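Local coordinates for protein 3,4-dihydroxybenzoate decarboxylase (Enterobacter cloacae, PDB 5NY5) that catalyses the prenylated-flavin-dependent decarboxylation of 3,4-dihydroxybenzoate and, in the reverse direction, the para-carboxylation of catechols, at residues 94-99 with 238-243; 383-388 with 398-403; 129-134 with 307-312; 418-423 with 473-478. All coordinates share one frame; numbering follows the deposited sequence.

In the fold
Contacts 1 to 3 have no hydrogen bond across their segments and rest on van der Waals contact: methyl on imidazole in contact 1, aliphatic or aromatic carbons in contacts 2 and 3. Contact 1 is the least buried of the four: two helix surfaces meet through one leucine, near the flavin-binding Phe222. Contact 2, fully buried, packs a helix on a sheet strand within one beta-alpha-beta unit, whereas contact 3 buries a short N-capped helix against the antiparallel sheet, about 48 Å from contact 2 between centres. Contact 4 is buried too, but polar: an arginine binds a loop carbonyl beside another subunit. Contacts 2 and 4 adjoin, since strand 397-401 precedes helix 410-419, and Asp402 approaches Arg420.

Contact 1 of 4, residues 94-99 with 238-243; sequences AQHVGQ and GALRQQ
Leu240 reaches helix 93-101 with one methyl, CD2, which rests beside the imidazole of His96. The separation is 3.6 Å from Leu240 CD2 to His96 CE1, and His96 ND1 is equally near that methyl, so the contact falls on the ND1-CE1 bond of the ring. The approach is oblique, neither over the face nor at the edge. Neither CB is aimed at the opposite helix; the side-chain ends make up the difference. In His96, CG stands anti to the backbone N (chi1 -176°), which swings the ring out toward helix 234-241. In Leu240, CG is anti to its carbonyl carbon instead (chi1 -75°), and chi2 of 156° then turns CD2 toward His96. The same methyl also lies 4.4 Å from Val97 CG2, a looser apolar contact. The CA atoms of Val97 and Leu240 are 7.3 Å apart.

Beyond this pair, Val97 touches Phe222, a residue seen to bind prenylated FMN, and Leu240 packs on Ala100 and Ala215. Further on, Gln242 takes positive phi as the C-prime residue of a Schellman motif, with Gln243 N bonded to Gly238 O at 3.1 Å and Gln242 N weakly to Ala239 O. The arrangement is thus a helix-helix contact between the N-terminal and Rift-related parts of a UbiD-family enzyme, with that motif closing the second helix.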
loop_
_atom_site.group_PDB
_atom_site.type_symbol
_atom_site.label_atom_id
_atom_site.label_comp_id
_atom_site.label_asym_id
_atom_site.label_seq_id
_atom_site.Cartn_x
_atom_site.Cartn_y
_atom_site.Cartn_z
ATOM N N ALA A 94 12.532 -31.966 -18.422
ATOM C CA ALA A 94 11.807 -32.271 -17.194
ATOM C C ALA A 94 10.657 -33.234 -17.459
ATOM O O ALA A 94 10.349 -34.086 -16.617
ATOM C CB ALA A 94 11.298 -30.984 -16.550
ATOM N N GLN A 95 10.016 -33.120 -18.623
ATOM C CA GLN A 95 8.947 -34.051 -18.967
ATOM C C GLN A 95 9.489 -35.453 -19.195
ATOM O O GLN A 95 8.904 -36.435 -18.725
ATOM C CB GLN A 95 8.200 -33.570 -20.208
ATOM C CG GLN A 95 7.276 -34.623 -20.805
ATOM C CD GLN A 95 6.459 -34.100 -21.969
ATOM O OE1 GLN A 95 6.934 -33.290 -22.765
ATOM N NE2 GLN A 95 5.216 -34.558 -22.069
ATOM N N HIS A 96 10.606 -35.562 -19.917
ATOM C CA HIS A 96 11.158 -36.871 -20.244
ATOM C C HIS A 96 11.499 -37.659 -18.987
ATOM O O HIS A 96 11.223 -38.862 -18.903
ATOM C CB HIS A 96 12.392 -36.704 -21.129
ATOM C CG HIS A 96 12.982 -37.996 -21.595
ATOM N ND1 HIS A 96 14.030 -38.612 -20.945
ATOM C CD2 HIS A 96 12.675 -38.788 -22.648
ATOM C CE1 HIS A 96 14.343 -39.729 -21.577
ATOM N NE2 HIS A 96 13.535 -39.859 -22.614
ATOM N N VAL A 97 12.089 -36.996 -17.992
ATOM C CA VAL A 97 12.402 -37.680 -16.741
ATOM C C VAL A 97 11.129 -37.982 -15.963
ATOM O O VAL A 97 10.967 -39.079 -15.413
ATOM C CB VAL A 97 13.391 -36.844 -15.909
ATOM C CG1 VAL A 97 13.696 -37.545 -14.600
ATOM C CG2 VAL A 97 14.669 -36.599 -16.694
ATOM N N GLY A 98 10.202 -37.023 -15.905
ATOM C CA GLY A 98 8.946 -37.254 -15.213
ATOM C C GLY A 98 8.153 -38.408 -15.791
ATOM O O GLY A 98 7.392 -39.063 -15.075
ATOM N N GLN A 99 8.314 -38.671 -17.089
ATOM C CA GLN A 99 7.692 -39.848 -17.687
ATOM C C GLN A 99 8.359 -41.124 -17.196
ATOM O O GLN A 99 7.685 -42.133 -16.956
ATOM C CB GLN A 99 7.756 -39.752 -19.212
ATOM C CG GLN A 99 7.265 -40.986 -19.954
ATOM C CD GLN A 99 5.750 -41.107 -19.979
ATOM O OE1 GLN A 99 5.039 -40.336 -19.334
ATOM N NE2 GLN A 99 5.250 -42.079 -20.733
ATOM N N GLY A 238 17.012 -46.775 -14.203
ATOM C CA GLY A 238 16.710 -47.995 -14.930
ATOM C C GLY A 238 15.681 -47.780 -16.022
ATOM O O GLY A 238 15.779 -48.361 -17.105
ATOM N N ALA A 239 14.683 -46.937 -15.756
ATOM C CA ALA A 239 13.690 -46.632 -16.780
ATOM C C ALA A 239 14.282 -45.758 -17.879
ATOM O O ALA A 239 13.944 -45.919 -19.057
ATOM C CB ALA A 239 12.478 -45.953 -16.150
ATOM N N LEU A 240 15.168 -44.830 -17.512
ATOM C CA LEU A 240 15.781 -43.955 -18.504
ATOM C C LEU A 240 16.708 -44.718 -19.443
ATOM O O LEU A 240 16.907 -44.295 -20.587
ATOM C CB LEU A 240 16.543 -42.831 -17.805
ATOM C CG LEU A 240 15.690 -41.720 -17.195
ATOM C CD1 LEU A 240 16.441 -41.034 -16.071
ATOM C CD2 LEU A 240 15.294 -40.715 -18.263
ATOM N N ARG A 241 17.279 -45.834 -18.988
ATOM C CA ARG A 241 18.151 -46.647 -19.824
ATOM C C ARG A 241 17.499 -47.929 -20.319
ATOM O O ARG A 241 18.118 -48.645 -21.113
ATOM C CB ARG A 241 19.437 -47.015 -19.068
ATOM C CG ARG A 241 20.225 -45.835 -18.523
ATOM C CD ARG A 241 20.581 -44.838 -19.610
ATOM N NE ARG A 241 21.500 -43.816 -19.119
ATOM C CZ ARG A 241 21.818 -42.712 -19.785
ATOM N NH1 ARG A 241 21.283 -42.478 -20.976
ATOM N NH2 ARG A 241 22.665 -41.840 -19.261
ATOM N N GLN A 242 16.277 -48.236 -19.876
ATOM C CA GLN A 242 15.620 -49.507 -20.192
ATOM C C GLN A 242 16.510 -50.686 -19.810
ATOM O O GLN A 242 16.531 -51.722 -20.475
ATOM C CB GLN A 242 15.218 -49.572 -21.666
ATOM C CG GLN A 242 14.039 -48.685 -22.017
ATOM C CD GLN A 242 12.786 -49.067 -21.257
ATOM O OE1 GLN A 242 12.433 -48.437 -20.260
ATOM N NE2 GLN A 242 12.100 -50.103 -21.729
ATOM N N GLN A 243 17.255 -50.517 -18.724
ATOM C CA GLN A 243 18.215 -51.495 -18.239
ATOM C C GLN A 243 18.377 -51.310 -16.737
ATOM O O GLN A 243 18.763 -50.224 -16.287
ATOM C CB GLN A 243 19.554 -51.333 -18.957
ATOM C CG GLN A 243 20.608 -52.331 -18.537
ATOM C CD GLN A 243 20.343 -53.717 -19.078
ATOM O OE1 GLN A 243 19.693 -53.883 -20.111
ATOM N NE2 GLN A 243 20.844 -54.727 -18.381
#

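Contact 2 of 4, residues 383-388 with 398-403; sequences QAALIA and IILVDE
Ala385 seats its methyl against two side chains of the strand, and every contact between the segments is apolar. Ala385 CB lies 3.8 Å from Ile398 CG2 and 4.1 Å from Leu400 CD2, while those two strand methyls are 4.2 Å apart, Ile398 CG2 to Leu400 CD2. The three carbons therefore form a nearly equilateral triangle, with the alanine methyl over the groove between residues two apart on one face of the strand. With chi1 -60° the two branches of Ile398 diverge: CG2, anti to the backbone N, meets Ala385, while CG1, with chi2 near -63°, carries CD1 to within 4.4 Å of Ala388 CB, one helical turn on. The backbones come nearest at Ala385, whose CA is 6.4 Å from Ile398 CA, with only a methyl between the helix and Ile398.

Strand 365-370, helix 380-391 and strand 397-401 form a beta-alpha-beta unit in which the helix returns the chain to a parallel neighbouring strand. Here the axes of the short segments run 9.2 Å apart with 146° between their directions.

Hydrogen bonding stays within each element or reaches beyond the pair. Ile387 N donates to Gln383 O at 3.0 Å inside the helix, while Ile398 and Leu400 use their backbones to join strand 455-462, and Ile399 joins strand 365-370.

Leu386, which points away from the strand, packs on Leu430 of a second subunit; Gln383 NE2 bonds Leu389 O of that same subunit.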
loop_
_atom_site.group_PDB
_atom_site.type_symbol
_atom_site.label_atom_id
_atom_site.label_comp_id
_atom_site.label_asym_id
_atom_site.label_seq_id
_atom_site.Cartn_x
_atom_site.Cartn_y
_atom_site.Cartn_z
ATOM N N GLN A 383 -3.412 -18.180 -10.303
ATOM C CA GLN A 383 -3.654 -19.512 -9.764
ATOM C C GLN A 383 -2.467 -20.426 -10.030
ATOM O O GLN A 383 -2.052 -21.187 -9.149
ATOM C CB GLN A 383 -4.931 -20.099 -10.362
ATOM C CG GLN A 383 -5.339 -21.434 -9.762
ATOM C CD GLN A 383 -5.692 -21.327 -8.289
ATOM O OE1 GLN A 383 -6.218 -20.312 -7.836
ATOM N NE2 GLN A 383 -5.399 -22.378 -7.534
ATOM N N ALA A 384 -1.894 -20.348 -11.233
ATOM C CA ALA A 384 -0.724 -21.160 -11.550
ATOM C C ALA A 384 0.455 -20.808 -10.653
ATOM O O ALA A 384 1.213 -21.691 -10.237
ATOM C CB ALA A 384 -0.347 -20.985 -13.020
ATOM N N ALA A 385 0.625 -19.520 -10.345
ATOM C CA ALA A 385 1.713 -19.105 -9.468
ATOM C C ALA A 385 1.493 -19.598 -8.045
ATOM O O ALA A 385 2.442 -20.013 -7.371
ATOM C CB ALA A 385 1.859 -17.585 -9.494
ATOM N N LEU A 386 0.248 -19.563 -7.575
ATOM C CA LEU A 386 -0.049 -20.065 -6.237
ATOM C C LEU A 386 0.191 -21.566 -6.139
ATOM O O LEU A 386 0.632 -22.060 -5.096
ATOM C CB LEU A 386 -1.488 -19.726 -5.859
ATOM C CG LEU A 386 -1.795 -18.231 -5.783
ATOM C CD1 LEU A 386 -3.264 -17.997 -5.487
ATOM C CD2 LEU A 386 -0.922 -17.571 -4.737
ATOM N N ILE A 387 -0.097 -22.309 -7.207
ATOM C CA ILE A 387 0.116 -23.751 -7.174
ATOM C C ILE A 387 1.601 -24.064 -7.058
ATOM O O ILE A 387 2.012 -24.914 -6.260
ATOM C CB ILE A 387 -0.512 -24.418 -8.410
ATOM C CG1 ILE A 387 -2.028 -24.246 -8.399
ATOM C CG2 ILE A 387 -0.168 -25.889 -8.446
ATOM C CD1 ILE A 387 -2.697 -24.690 -9.678
ATOM N N ALA A 388 2.430 -23.370 -7.837
ATOM C CA ALA A 388 3.870 -23.599 -7.783
ATOM C C ALA A 388 4.433 -23.249 -6.412
ATOM O O ALA A 388 5.237 -24.001 -5.849
ATOM C CB ALA A 388 4.569 -22.792 -8.875
ATOM N N ILE A 398 8.084 -15.756 -8.469
ATOM C CA ILE A 398 7.501 -16.349 -9.663
ATOM C C ILE A 398 7.371 -15.260 -10.716
ATOM O O ILE A 398 6.980 -14.131 -10.407
ATOM C CB ILE A 398 6.123 -16.984 -9.376
ATOM C CG1 ILE A 398 6.243 -18.083 -8.321
ATOM C CG2 ILE A 398 5.503 -17.525 -10.650
ATOM C CD1 ILE A 398 7.109 -19.233 -8.744
ATOM N N ILE A 399 7.702 -15.596 -11.958
ATOM C CA ILE A 399 7.453 -14.726 -13.096
ATOM C C ILE A 399 6.559 -15.475 -14.070
ATOM O O ILE A 399 6.864 -16.608 -14.453
ATOM C CB ILE A 399 8.762 -14.278 -13.770
ATOM C CG1 ILE A 399 9.585 -13.436 -12.796
ATOM C CG2 ILE A 399 8.463 -13.484 -15.022
ATOM C CD1 ILE A 399 10.928 -13.020 -13.321
ATOM N N LEU A 400 5.450 -14.849 -14.450
ATOM C CA LEU A 400 4.500 -15.405 -15.401
ATOM C C LEU A 400 4.685 -14.735 -16.755
ATOM O O LEU A 400 4.672 -13.507 -16.846
ATOM C CB LEU A 400 3.066 -15.198 -14.910
ATOM C CG LEU A 400 2.699 -15.699 -13.514
ATOM C CD1 LEU A 400 1.441 -15.009 -13.024
ATOM C CD2 LEU A 400 2.501 -17.201 -13.532
ATOM N N VAL A 401 4.851 -15.539 -17.805
ATOM C CA VAL A 401 4.985 -15.038 -19.166
ATOM C C VAL A 401 4.101 -15.875 -20.084
ATOM O O VAL A 401 3.646 -16.959 -19.725
ATOM C CB VAL A 401 6.446 -15.058 -19.661
ATOM C CG1 VAL A 401 7.319 -14.177 -18.796
ATOM C CG2 VAL A 401 6.974 -16.475 -19.670
ATOM N N ASP A 402 3.873 -15.355 -21.289
ATOM C CA ASP A 402 3.034 -16.015 -22.277
ATOM C C ASP A 402 3.854 -16.985 -23.126
ATOM O O ASP A 402 5.070 -17.115 -22.978
ATOM C CB ASP A 402 2.334 -14.983 -23.157
ATOM C CG ASP A 402 1.383 -14.105 -22.376
ATOM O OD1 ASP A 402 0.362 -14.627 -21.882
ATOM O OD2 ASP A 402 1.653 -12.891 -22.264
ATOM N N GLU A 403 3.171 -17.674 -24.042
ATOM C CA GLU A 403 3.807 -18.723 -24.826
ATOM C C GLU A 403 4.762 -18.187 -25.886
ATOM O O GLU A 403 5.529 -18.973 -26.449
ATOM C CB GLU A 403 2.743 -19.605 -25.486
ATOM C CG GLU A 403 1.924 -18.921 -26.574
ATOM C CD GLU A 403 0.786 -18.080 -26.025
ATOM O OE1 GLU A 403 0.887 -17.611 -24.874
ATOM O OE2 GLU A 403 -0.220 -17.893 -26.744
#

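Contact 3 of 4, residues 129-134 with 307-312; sequences FDLRKL and KAVTMR
Phe129 meets Val309 because its CG stands anti to the backbone N (chi1 178°), which brings the ring edge to the strand; Leu131 and Leu134 share that choice, the latter with chi1 -155°. The motif is a short N-capped helix, 131-134, laid on the antiparallel sheet of the Rift-related domain, whose clan is that of FMN-binding folds.

Val309 is the common target. Its CG2, anti to its own carbonyl carbon, sits at the edge of the Phe129 ring and in its plane, 3.5 Å from Phe129 CZ, the two side chains crossing at about a right angle. Leu131 CD1 approaches the same methyl obliquely, at 3.7 Å from Val309 CG2. Leu134 arrives tip to tip: its CD2 is 3.6 Å from Val309 CB and 3.9 Å from Val309 CG1. One branched side chain is thus gripped by an aromatic edge and two leucine methyls. Phe122 of strand 120-123 extends the apolar cluster by touching both Phe129 and Leu134, and its backbone pairs with Val309. Earlier on the strand a classic beta bulge sets two residues, Lys307 and Ala308, opposite the single Glu266 of strand 263-269.

Outside this apolar group, Asp130 caps the helix and binds Arg132 in a salt bridge. Asp130 OD1 takes Arg132 N at 3.0 Å from 54° above the carboxylate plane, while Arg132 NH1, 3.1 Å from Asp130 OD1, comes on the syn side, close to the plane and slightly to its other face.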
loop_
_atom_site.group_PDB
_atom_site.type_symbol
_atom_site.label_atom_id
_atom_site.label_comp_id
_atom_site.label_asym_id
_atom_site.label_seq_id
_atom_site.Cartn_x
_atom_site.Cartn_y
_atom_site.Cartn_z
ATOM N N PHE A 129 46.651 -47.112 6.192
ATOM C CA PHE A 129 45.524 -46.572 5.448
ATOM C C PHE A 129 45.357 -45.087 5.740
ATOM O O PHE A 129 45.478 -44.642 6.885
ATOM C CB PHE A 129 44.244 -47.326 5.805
ATOM C CG PHE A 129 43.017 -46.804 5.118
ATOM C CD1 PHE A 129 42.193 -45.884 5.744
ATOM C CD2 PHE A 129 42.684 -47.235 3.847
ATOM C CE1 PHE A 129 41.065 -45.402 5.114
ATOM C CE2 PHE A 129 41.556 -46.757 3.213
ATOM C CZ PHE A 129 40.746 -45.840 3.848
ATOM N N ASP A 130 45.078 -44.319 4.690
ATOM C CA ASP A 130 44.872 -42.880 4.824
ATOM C C ASP A 130 44.009 -42.420 3.665
ATOM O O ASP A 130 44.413 -42.546 2.504
ATOM C CB ASP A 130 46.204 -42.128 4.842
ATOM C CG ASP A 130 46.047 -40.671 5.243
ATOM O OD1 ASP A 130 44.904 -40.173 5.270
ATOM O OD2 ASP A 130 47.072 -40.019 5.530
ATOM N N LEU A 131 42.830 -41.881 3.977
ATOM C CA LEU A 131 41.923 -41.426 2.931
ATOM C C LEU A 131 42.517 -40.266 2.146
ATOM O O LEU A 131 42.203 -40.092 0.963
ATOM C CB LEU A 131 40.584 -41.030 3.549
ATOM C CG LEU A 131 39.363 -40.997 2.634
ATOM C CD1 LEU A 131 39.286 -42.263 1.800
ATOM C CD2 LEU A 131 38.099 -40.818 3.460
ATOM N N ARG A 132 43.382 -39.470 2.780
ATOM C CA ARG A 132 44.010 -38.352 2.085
ATOM C C ARG A 132 44.966 -38.837 1.002
ATOM O O ARG A 132 45.034 -38.246 -0.080
ATOM C CB ARG A 132 44.746 -37.455 3.079
ATOM C CG ARG A 132 43.854 -36.598 3.962
ATOM C CD ARG A 132 43.378 -37.346 5.199
ATOM N NE ARG A 132 43.537 -36.542 6.406
ATOM C CZ ARG A 132 44.503 -36.720 7.302
ATOM N NH1 ARG A 132 45.396 -37.687 7.134
ATOM N NH2 ARG A 132 44.572 -35.936 8.368
ATOM N N LYS A 133 45.724 -39.902 1.279
ATOM C CA LYS A 133 46.605 -40.465 0.262
ATOM C C LYS A 133 45.829 -41.154 -0.850
ATOM O O LYS A 133 46.357 -41.313 -1.955
ATOM C CB LYS A 133 47.576 -41.472 0.882
ATOM C CG LYS A 133 48.393 -40.970 2.059
ATOM C CD LYS A 133 49.335 -42.071 2.539
ATOM C CE LYS A 133 49.948 -41.755 3.893
ATOM N NZ LYS A 133 50.808 -40.541 3.863
ATOM N N LEU A 134 44.594 -41.566 -0.581
ATOM C CA LEU A 134 43.837 -42.397 -1.505
ATOM C C LEU A 134 43.049 -41.580 -2.520
ATOM O O LEU A 134 43.063 -41.897 -3.714
ATOM C CB LEU A 134 42.894 -43.306 -0.716
ATOM C CG LEU A 134 42.460 -44.619 -1.363
ATOM C CD1 LEU A 134 43.657 -45.332 -1.957
ATOM C CD2 LEU A 134 41.786 -45.500 -0.331
ATOM N N LYS A 307 35.162 -47.992 6.679
ATOM C CA LYS A 307 35.727 -49.320 6.868
ATOM C C LYS A 307 36.501 -49.807 5.656
ATOM O O LYS A 307 37.499 -50.515 5.814
ATOM C CB LYS A 307 34.621 -50.326 7.198
ATOM C CG LYS A 307 33.872 -50.015 8.480
ATOM C CD LYS A 307 34.826 -49.928 9.656
ATOM C CE LYS A 307 34.097 -49.555 10.934
ATOM N NZ LYS A 307 35.030 -49.426 12.086
ATOM N N ALA A 308 36.068 -49.438 4.455
ATOM C CA ALA A 308 36.766 -49.827 3.241
ATOM C C ALA A 308 36.480 -48.810 2.150
ATOM O O ALA A 308 35.389 -48.240 2.083
ATOM C CB ALA A 308 36.354 -51.228 2.777
ATOM N N VAL A 309 37.478 -48.583 1.301
ATOM C CA VAL A 309 37.315 -47.801 0.083
ATOM C C VAL A 309 37.428 -48.755 -1.095
ATOM O O VAL A 309 38.266 -49.662 -1.095
ATOM C CB VAL A 309 38.347 -46.663 -0.020
ATOM C CG1 VAL A 309 38.050 -45.783 -1.222
ATOM C CG2 VAL A 309 38.345 -45.839 1.249
ATOM N N THR A 310 36.578 -48.551 -2.097
ATOM C CA THR A 310 36.401 -49.512 -3.175
ATOM C C THR A 310 36.270 -48.761 -4.490
ATOM O O THR A 310 35.418 -47.878 -4.617
ATOM C CB THR A 310 35.165 -50.382 -2.903
ATOM O OG1 THR A 310 35.533 -51.490 -2.070
ATOM C CG2 THR A 310 34.551 -50.892 -4.177
HETATM N N MSE A 311 37.118 -49.102 -5.457
HETATM C CA MSE A 311 37.141 -48.389 -6.732
HETATM C C MSE A 311 37.607 -49.274 -7.885
HETATM O O MSE A 311 38.245 -50.302 -7.669
HETATM C CB MSE A 311 38.032 -47.153 -6.625
HETATM C CG MSE A 311 39.451 -47.435 -6.165
HETATM SE SE MSE A 311 40.441 -45.794 -5.796
HETATM C CE MSE A 311 41.665 -45.817 -7.312
ATOM N N ARG A 312 37.267 -48.881 -9.110
ATOM C CA ARG A 312 37.737 -49.611 -10.274
ATOM C C ARG A 312 39.143 -49.155 -10.656
ATOM O O ARG A 312 39.703 -48.217 -10.081
ATOM C CB ARG A 312 36.781 -49.445 -11.455
ATOM C CG ARG A 312 35.875 -48.236 -11.413
ATOM C CD ARG A 312 35.288 -47.973 -12.796
ATOM N NE ARG A 312 33.940 -48.510 -12.975
ATOM C CZ ARG A 312 33.375 -48.726 -14.160
ATOM N NH1 ARG A 312 32.141 -49.204 -14.235
ATOM N NH2 ARG A 312 34.049 -48.477 -15.275
#

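Contact 4 of 4, residues 418-423 with 473-478; sequences TTRMQG and FERAPF
Arg420 runs past Phe473 in the opposite direction and ends on that residue's backbone carbonyl. From CB, chi1 of -70° sets CG anti to the carbonyl carbon and against the phenyl ring, with Arg420 CG 3.8 Å from Phe473 CD2. The chain then stays extended from CG to NE. NE passes 4.1 Å from Phe473 CD2, but the guanidinium and ring planes are 60° apart, so the two groups are not stacked. At the tip, Arg420 NH2 donates to Phe473 O at 2.8 Å; the N-H...O angle of 135° makes this a bent bond. The same nitrogen lies 3.8 Å from Arg475 CG. NH1 turns elsewhere, to a salt bridge with Asp404. Arg475 has its own partners, Asp404 O for NH1 and Asp412 for NH2, which probably ease the proximity of the two charges.

Thr419 O lies in the plane of the ring at its edge, 3.4 Å from Phe473 CE2. A third subunit borders the site, where its Tyr293 bonds Thr419 OG1 and its Pro440 packs on Phe473.

Helical geometry gives out at Arg420, just after helix 410-419, and this residue joins that helix end to the loop following strand 455-462.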
loop_
_atom_site.group_PDB
_atom_site.type_symbol
_atom_site.label_atom_id
_atom_site.label_comp_id
_atom_site.label_asym_id
_atom_site.label_seq_id
_atom_site.Cartn_x
_atom_site.Cartn_y
_atom_site.Cartn_z
ATOM N N THR A 418 9.466 -5.648 -18.975
ATOM C CA THR A 418 9.598 -4.260 -19.397
ATOM C C THR A 418 8.378 -3.759 -20.160
ATOM O O THR A 418 7.884 -2.663 -19.881
ATOM C CB THR A 418 10.861 -4.095 -20.254
ATOM O OG1 THR A 418 12.020 -4.180 -19.419
ATOM C CG2 THR A 418 10.863 -2.762 -20.962
ATOM N N THR A 419 7.867 -4.542 -21.107
ATOM C CA THR A 419 6.788 -4.099 -21.977
ATOM C C THR A 419 5.448 -4.746 -21.666
ATOM O O THR A 419 4.454 -4.408 -22.313
ATOM C CB THR A 419 7.139 -4.371 -23.444
ATOM O OG1 THR A 419 7.070 -5.780 -23.698
ATOM C CG2 THR A 419 8.537 -3.870 -23.759
ATOM N N ARG A 420 5.390 -5.669 -20.712
ATOM C CA ARG A 420 4.167 -6.395 -20.398
ATOM C C ARG A 420 3.918 -6.390 -18.901
ATOM O O ARG A 420 3.510 -7.395 -18.311
ATOM C CB ARG A 420 4.228 -7.819 -20.941
ATOM C CG ARG A 420 4.151 -7.887 -22.450
ATOM C CD ARG A 420 4.337 -9.294 -22.970
ATOM N NE ARG A 420 4.022 -9.371 -24.391
ATOM C CZ ARG A 420 4.063 -10.487 -25.108
ATOM N NH1 ARG A 420 4.409 -11.630 -24.536
ATOM N NH2 ARG A 420 3.756 -10.456 -26.396
HETATM N N MSE A 421 4.139 -5.246 -18.269
HETATM C CA MSE A 421 4.111 -5.171 -16.822
HETATM C C MSE A 421 4.032 -3.731 -16.333
HETATM O O MSE A 421 4.750 -2.860 -16.815
HETATM C CB MSE A 421 5.357 -5.842 -16.253
HETATM C CG MSE A 421 5.133 -6.624 -14.986
HETATM SE SE MSE A 421 6.727 -6.624 -13.888
HETATM C CE MSE A 421 6.834 -4.707 -13.576
ATOM N N GLN A 422 3.154 -3.486 -15.365
ATOM C CA GLN A 422 3.067 -2.204 -14.680
ATOM C C GLN A 422 3.266 -2.447 -13.193
ATOM O O GLN A 422 2.539 -3.242 -12.590
ATOM C CB GLN A 422 1.730 -1.518 -14.960
ATOM C CG GLN A 422 1.615 -0.948 -16.373
ATOM C CD GLN A 422 2.532 0.249 -16.611
ATOM O OE1 GLN A 422 2.963 0.913 -15.671
ATOM N NE2 GLN A 422 2.827 0.527 -17.874
ATOM N N GLY A 423 4.248 -1.761 -12.606
ATOM C CA GLY A 423 4.668 -2.068 -11.249
ATOM C C GLY A 423 3.568 -1.955 -10.212
ATOM O O GLY A 423 3.602 -2.646 -9.191
ATOM N N PHE A 473 -0.596 -6.834 -28.355
ATOM C CA PHE A 473 0.727 -7.210 -27.875
ATOM C C PHE A 473 1.356 -8.304 -28.732
ATOM O O PHE A 473 2.209 -9.056 -28.258
ATOM C CB PHE A 473 0.664 -7.650 -26.412
ATOM C CG PHE A 473 0.518 -6.514 -25.438
ATOM C CD1 PHE A 473 -0.707 -5.895 -25.249
ATOM C CD2 PHE A 473 1.602 -6.079 -24.696
ATOM C CE1 PHE A 473 -0.844 -4.862 -24.348
ATOM C CE2 PHE A 473 1.471 -5.045 -23.792
ATOM C CZ PHE A 473 0.248 -4.435 -23.620
ATOM N N GLU A 474 0.955 -8.402 -29.994
ATOM C CA GLU A 474 1.564 -9.374 -30.890
ATOM C C GLU A 474 2.980 -8.938 -31.244
ATOM O O GLU A 474 3.196 -7.819 -31.718
ATOM C CB GLU A 474 0.725 -9.530 -32.159
ATOM C CG GLU A 474 0.780 -10.923 -32.769
ATOM C CD GLU A 474 1.106 -10.914 -34.253
ATOM O OE1 GLU A 474 2.169 -11.451 -34.630
ATOM O OE2 GLU A 474 0.305 -10.370 -35.044
ATOM N N ARG A 475 3.948 -9.815 -30.998
ATOM C CA ARG A 475 5.317 -9.524 -31.391
ATOM C C ARG A 475 5.430 -9.492 -32.910
ATOM O O ARG A 475 4.686 -10.170 -33.623
ATOM C CB ARG A 475 6.275 -10.558 -30.800
ATOM C CG ARG A 475 6.218 -10.633 -29.285
ATOM C CD ARG A 475 7.235 -11.606 -28.710
ATOM N NE ARG A 475 8.577 -11.037 -28.632
ATOM C CZ ARG A 475 9.545 -11.513 -27.854
ATOM N NH1 ARG A 475 9.319 -12.563 -27.079
ATOM N NH2 ARG A 475 10.736 -10.934 -27.841
ATOM N N ALA A 476 6.362 -8.676 -33.398
ATOM C CA ALA A 476 6.501 -8.434 -34.826
ATOM C C ALA A 476 6.638 -9.755 -35.581
ATOM O O ALA A 476 7.510 -10.568 -35.247
ATOM C CB ALA A 476 7.715 -7.544 -35.095
ATOM N N PRO A 477 5.800 -10.008 -36.587
ATOM C CA PRO A 477 5.805 -11.320 -37.244
ATOM C C PRO A 477 6.780 -11.407 -38.408
ATOM O O PRO A 477 6.478 -10.969 -39.522
ATOM C CB PRO A 477 4.356 -11.466 -37.716
ATOM C CG PRO A 477 3.931 -10.057 -38.003
ATOM C CD PRO A 477 4.705 -9.150 -37.074
ATOM N N PHE A 478 7.951 -11.981 -38.164
ATOM C CA PHE A 478 8.930 -12.164 -39.223
ATOM C C PHE A 478 8.638 -13.436 -40.005
ATOM O O PHE A 478 8.214 -14.449 -39.442
ATOM C CB PHE A 478 10.341 -12.203 -38.642
ATOM C CG PHE A 478 10.813 -10.878 -38.123
ATOM C CD1 PHE A 478 10.606 -10.522 -36.803
ATOM C CD2 PHE A 478 11.454 -9.981 -38.961
ATOM C CE1 PHE A 478 11.036 -9.300 -36.325
ATOM C CE2 PHE A 478 11.886 -8.757 -38.489
ATOM C CZ PHE A 478 11.675 -8.416 -37.168
#